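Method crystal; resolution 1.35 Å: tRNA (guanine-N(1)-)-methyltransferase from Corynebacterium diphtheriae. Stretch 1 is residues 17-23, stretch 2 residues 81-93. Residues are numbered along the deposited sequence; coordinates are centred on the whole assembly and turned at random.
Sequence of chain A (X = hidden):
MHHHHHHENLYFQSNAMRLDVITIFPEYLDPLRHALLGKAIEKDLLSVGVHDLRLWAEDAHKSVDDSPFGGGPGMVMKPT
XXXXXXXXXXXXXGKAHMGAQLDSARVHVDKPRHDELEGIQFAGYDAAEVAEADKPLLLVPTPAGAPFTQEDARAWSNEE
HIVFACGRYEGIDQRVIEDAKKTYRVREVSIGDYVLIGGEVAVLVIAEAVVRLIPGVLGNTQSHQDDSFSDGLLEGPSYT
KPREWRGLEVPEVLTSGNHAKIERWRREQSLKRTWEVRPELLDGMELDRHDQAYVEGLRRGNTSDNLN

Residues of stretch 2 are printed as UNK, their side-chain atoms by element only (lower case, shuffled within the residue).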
# COMPACT_ATOMS: atom_id res chain seq x y z
N MSE A 17 14.74 -16.45 -1.62
CA MSE A 17 14.05 -15.68 -2.64
C MSE A 17 14.94 -14.50 -3.01
O MSE A 17 15.48 -13.81 -2.14
CB MSE A 17 12.72 -15.16 -2.11
CG MSE A 17 12.00 -14.22 -3.10
SE MSE A 17 10.40 -13.54 -2.33
CE MSE A 17 9.43 -15.21 -2.33
N ARG A 18 15.10 -14.28 -4.31
CA ARG A 18 15.83 -13.14 -4.83
C ARG A 18 14.85 -12.08 -5.31
O ARG A 18 13.95 -12.38 -6.10
CB ARG A 18 16.70 -13.57 -6.00
CG ARG A 18 17.42 -12.47 -6.72
CD ARG A 18 18.45 -11.77 -5.87
NE ARG A 18 19.09 -10.73 -6.67
CZ ARG A 18 20.21 -10.10 -6.33
NH1 ARG A 18 20.83 -10.43 -5.20
NH2 ARG A 18 20.71 -9.16 -7.12
N LEU A 19 15.01 -10.87 -4.81
CA LEU A 19 14.27 -9.71 -5.27
C LEU A 19 15.23 -8.75 -5.94
O LEU A 19 16.26 -8.41 -5.37
CB LEU A 19 13.64 -8.95 -4.10
CG LEU A 19 12.73 -9.70 -3.17
CD1 LEU A 19 12.17 -8.74 -2.12
CD2 LEU A 19 11.62 -10.43 -3.90
N ASP A 20 14.91 -8.32 -7.15
CA ASP A 20 15.66 -7.28 -7.85
C ASP A 20 14.70 -6.13 -8.14
O ASP A 20 13.59 -6.35 -8.62
CB ASP A 20 16.27 -7.80 -9.14
CG ASP A 20 17.51 -8.62 -8.91
OD1 ASP A 20 18.57 -8.02 -8.63
OD2 ASP A 20 17.41 -9.87 -8.95
N VAL A 21 15.12 -4.91 -7.84
CA VAL A 21 14.29 -3.73 -8.00
C VAL A 21 15.01 -2.76 -8.91
O VAL A 21 16.17 -2.42 -8.66
CB VAL A 21 14.00 -3.06 -6.65
CG1 VAL A 21 13.03 -1.90 -6.82
CG2 VAL A 21 13.49 -4.05 -5.64
N ILE A 22 14.33 -2.28 -9.95
CA ILE A 22 14.89 -1.31 -10.89
C ILE A 22 14.15 0.01 -10.69
O ILE A 22 12.92 0.06 -10.75
CB ILE A 22 14.78 -1.78 -12.34
CG1 ILE A 22 15.40 -3.17 -12.52
CG2 ILE A 22 15.45 -0.77 -13.27
CD1 ILE A 22 15.01 -3.86 -13.80
N THR A 23 14.91 1.08 -10.43
CA THR A 23 14.35 2.32 -9.93
C THR A 23 15.30 3.48 -10.20
O THR A 23 16.52 3.31 -10.22
CB THR A 23 14.10 2.19 -8.41
OG1 THR A 23 13.79 3.47 -7.85
CG2 THR A 23 15.35 1.65 -7.69
N UNK A 81 15.61 2.59 -22.50
CA UNK A 81 16.29 2.41 -21.22
C UNK A 81 15.75 1.19 -20.47
O UNK A 81 16.52 0.33 -20.03
c UNK A 81 16.89 3.52 -19.03
c UNK A 81 16.77 4.88 -21.15
c UNK A 81 16.18 3.70 -20.38
N UNK A 82 14.42 1.08 -20.38
CA UNK A 82 13.81 -0.01 -19.64
C UNK A 82 14.08 -1.39 -20.24
O UNK A 82 14.24 -2.37 -19.50
c UNK A 82 11.97 0.95 -18.28
c UNK A 82 11.65 1.34 -14.71
c UNK A 82 11.67 1.49 -16.08
c UNK A 82 12.03 0.13 -14.21
n UNK A 82 11.35 2.58 -16.86
c UNK A 82 11.55 2.26 -18.18
c UNK A 82 12.41 -0.79 -16.41
c UNK A 82 12.05 0.45 -16.95
c UNK A 82 12.38 -0.94 -15.04
c UNK A 82 12.30 0.20 -19.51
N UNK A 83 14.03 -1.52 -21.56
CA UNK A 83 14.19 -2.82 -22.18
C UNK A 83 15.54 -3.45 -21.85
O UNK A 83 15.62 -4.57 -21.34
N UNK A 84 16.63 -2.72 -22.11
CA UNK A 84 17.95 -3.26 -21.73
C UNK A 84 18.09 -3.54 -20.25
O UNK A 84 18.71 -4.54 -19.87
c UNK A 84 18.17 -1.56 -23.41
c UNK A 84 16.74 -1.53 -22.97
c UNK A 84 18.92 -2.17 -22.23
N UNK A 85 17.52 -2.69 -19.38
CA UNK A 85 17.59 -2.92 -17.94
C UNK A 85 16.92 -4.23 -17.58
O UNK A 85 17.46 -5.05 -16.83
c UNK A 85 16.94 -1.75 -17.21
N UNK A 86 15.71 -4.46 -18.10
CA UNK A 86 15.01 -5.69 -17.78
C UNK A 86 15.71 -6.90 -18.37
O UNK A 86 15.70 -7.98 -17.76
c UNK A 86 11.43 -4.31 -18.25
c UNK A 86 12.34 -5.31 -16.15
c UNK A 86 12.68 -4.66 -17.46
c UNK A 86 13.57 -5.59 -18.29
N UNK A 87 16.29 -6.77 -19.57
CA UNK A 87 17.04 -7.86 -20.17
C UNK A 87 18.19 -8.27 -19.26
O UNK A 87 18.43 -9.46 -19.02
o UNK A 87 17.04 -6.61 -23.67
c UNK A 87 17.64 -7.42 -21.51
c UNK A 87 16.62 -7.19 -22.63
o UNK A 87 15.42 -7.54 -22.50
N UNK A 88 18.94 -7.29 -18.76
CA UNK A 88 20.14 -7.57 -17.97
C UNK A 88 19.78 -8.12 -16.60
O UNK A 88 20.42 -9.06 -16.11
c UNK A 88 20.96 -6.28 -17.82
c UNK A 88 21.73 -5.91 -19.09
o UNK A 88 21.73 -6.68 -20.08
o UNK A 88 22.38 -4.84 -19.09
N UNK A 89 18.76 -7.56 -15.96
CA UNK A 89 18.44 -8.02 -14.61
C UNK A 89 17.87 -9.44 -14.63
O UNK A 89 17.97 -10.16 -13.63
c UNK A 89 16.91 -7.60 -12.65
c UNK A 89 17.50 -7.02 -13.91
c UNK A 89 18.24 -5.73 -13.65
N UNK A 90 17.27 -9.86 -15.75
CA UNK A 90 16.69 -11.20 -15.79
C UNK A 90 17.76 -12.27 -15.63
O UNK A 90 17.46 -13.39 -15.18
c UNK A 90 15.93 -11.42 -17.09
N UNK A 91 19.00 -11.96 -15.99
CA UNK A 91 20.11 -12.90 -15.89
C UNK A 91 20.68 -13.02 -14.47
O UNK A 91 21.79 -13.55 -14.32
c UNK A 91 21.25 -12.46 -16.80
o UNK A 91 21.91 -11.33 -16.20
c UNK A 91 20.76 -12.08 -18.18
N UNK A 92 19.98 -12.54 -13.45
CA UNK A 92 20.57 -12.48 -12.11
C UNK A 92 19.97 -13.49 -11.13
O UNK A 92 19.25 -13.13 -10.20
c UNK A 92 20.48 -11.05 -11.57
c UNK A 92 22.25 -7.21 -12.90
se UNK A 92 21.28 -8.25 -11.56
c UNK A 92 21.39 -10.06 -12.30
N UNK A 93 20.31 -14.76 -11.35
CA UNK A 93 19.90 -15.86 -10.47
C UNK A 93 18.41 -15.82 -10.16
O UNK A 93 17.58 -16.11 -11.02
c UNK A 93 20.72 -15.84 -9.18
o UNK A 93 21.11 -17.14 -8.79

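Strand 17-23 and the helix of stretch 2 run nearly antiparallel, their axes 164° apart and 10.1 Å away at closest approach. Alternation along the strand sends Arg 18, Asp 20 and Ile 22 toward stretch 2, which lies against them first as helix and then as loop.

Position 81 carries three carbons, one bearing the other two, and reaches nothing on the strand: a beta-branched aliphatic, Val 81. Position 82 has one carbon followed by fused five- and six-membered rings holding eight carbons and one nitrogen; a carbon of the six-membered ring is 3.5 Å from CG2 of Ile 22. Only tryptophan provides such rings. Trp 82 leaves the backbone sideways, yet its end comes nearer, and the touching atom is CZ3, at an oblique approach.

Position 83 has no side-chain atoms and is Gly 83. At position 84 three carbons close a ring onto the backbone nitrogen, giving Pro 84. An ideal CB on Gly 83 would be crowded by CD of Pro 84 at 3.0 Å. With no N-H to offer the preceding turn, Pro 84 marks a kink in the helix, on a site out of the strand's reach.

Position 85 has a single carbon, pointing toward the strand, and this CB is 4.3 Å from CG2 of Ile 22: Ala 85. The small methyl fits where the CA atoms of Ala 85 and Ile 22 are 7.7 Å apart. Position 86 has four carbons forked at the second, and one tip of the fork comes to 3.8 Å from CD1 of Ile 22, so it is Leu 86. It also starts sideways; the touching tip is CD2.

Positions 87 and 88 each show two carbons, the second carrying two oxygens, and neither touches the strand. An amide would show one oxygen and one nitrogen; two oxygens mean Asp 87 and Asp 88. Position 89 has one carbon carrying two more, one 3.7 Å from CD1 of Ile 22, the other 3.6 Å from CB of Asp 20. This is Val 89, facing the strand and serving two neighbours, through CG2 and CG1 respectively.

Position 90, one carbon pointing away, is Ala 90. Position 91 has a carbon bearing one oxygen and one carbon, clear of the strand: Thr 91, whose OG1 donates a 2.7 Å hydrogen bond to O of Asp 88. Position 92 is an unbranched chain of two carbons, selenium and a carbon; the selenium lies 4.0 Å from OD1 of Asp 20, and the backbone O is 4.0 Å from CG of Arg 18. It is selenomethionine, Met 92, poorly ordered. Position 93, a carbon then an oxygen, is Ser 93, also poorly ordered.

The rule is one of packing without hydrogen bonds between the stretches. Ile 22 is the hub, touched by four helix side chains. Toward the strand's start, Arg 18 and Asp 20 pair with each other: NH2 of Arg 18 makes a 2.9 Å salt bridge to OD1 of Asp 20, and NE of Arg 18 donates a 3.0 Å hydrogen bond to OD2 of Asp 20. Both also bond elsewhere in the structure. Asp 20 packs its CB on Val 89, Arg 18 lies by the loop at Met 92, and neither bonds to stretch 2; Met 92 O is left buried without a partner.

Stretch 2, residues 81-93: VWGPALDDVATMS
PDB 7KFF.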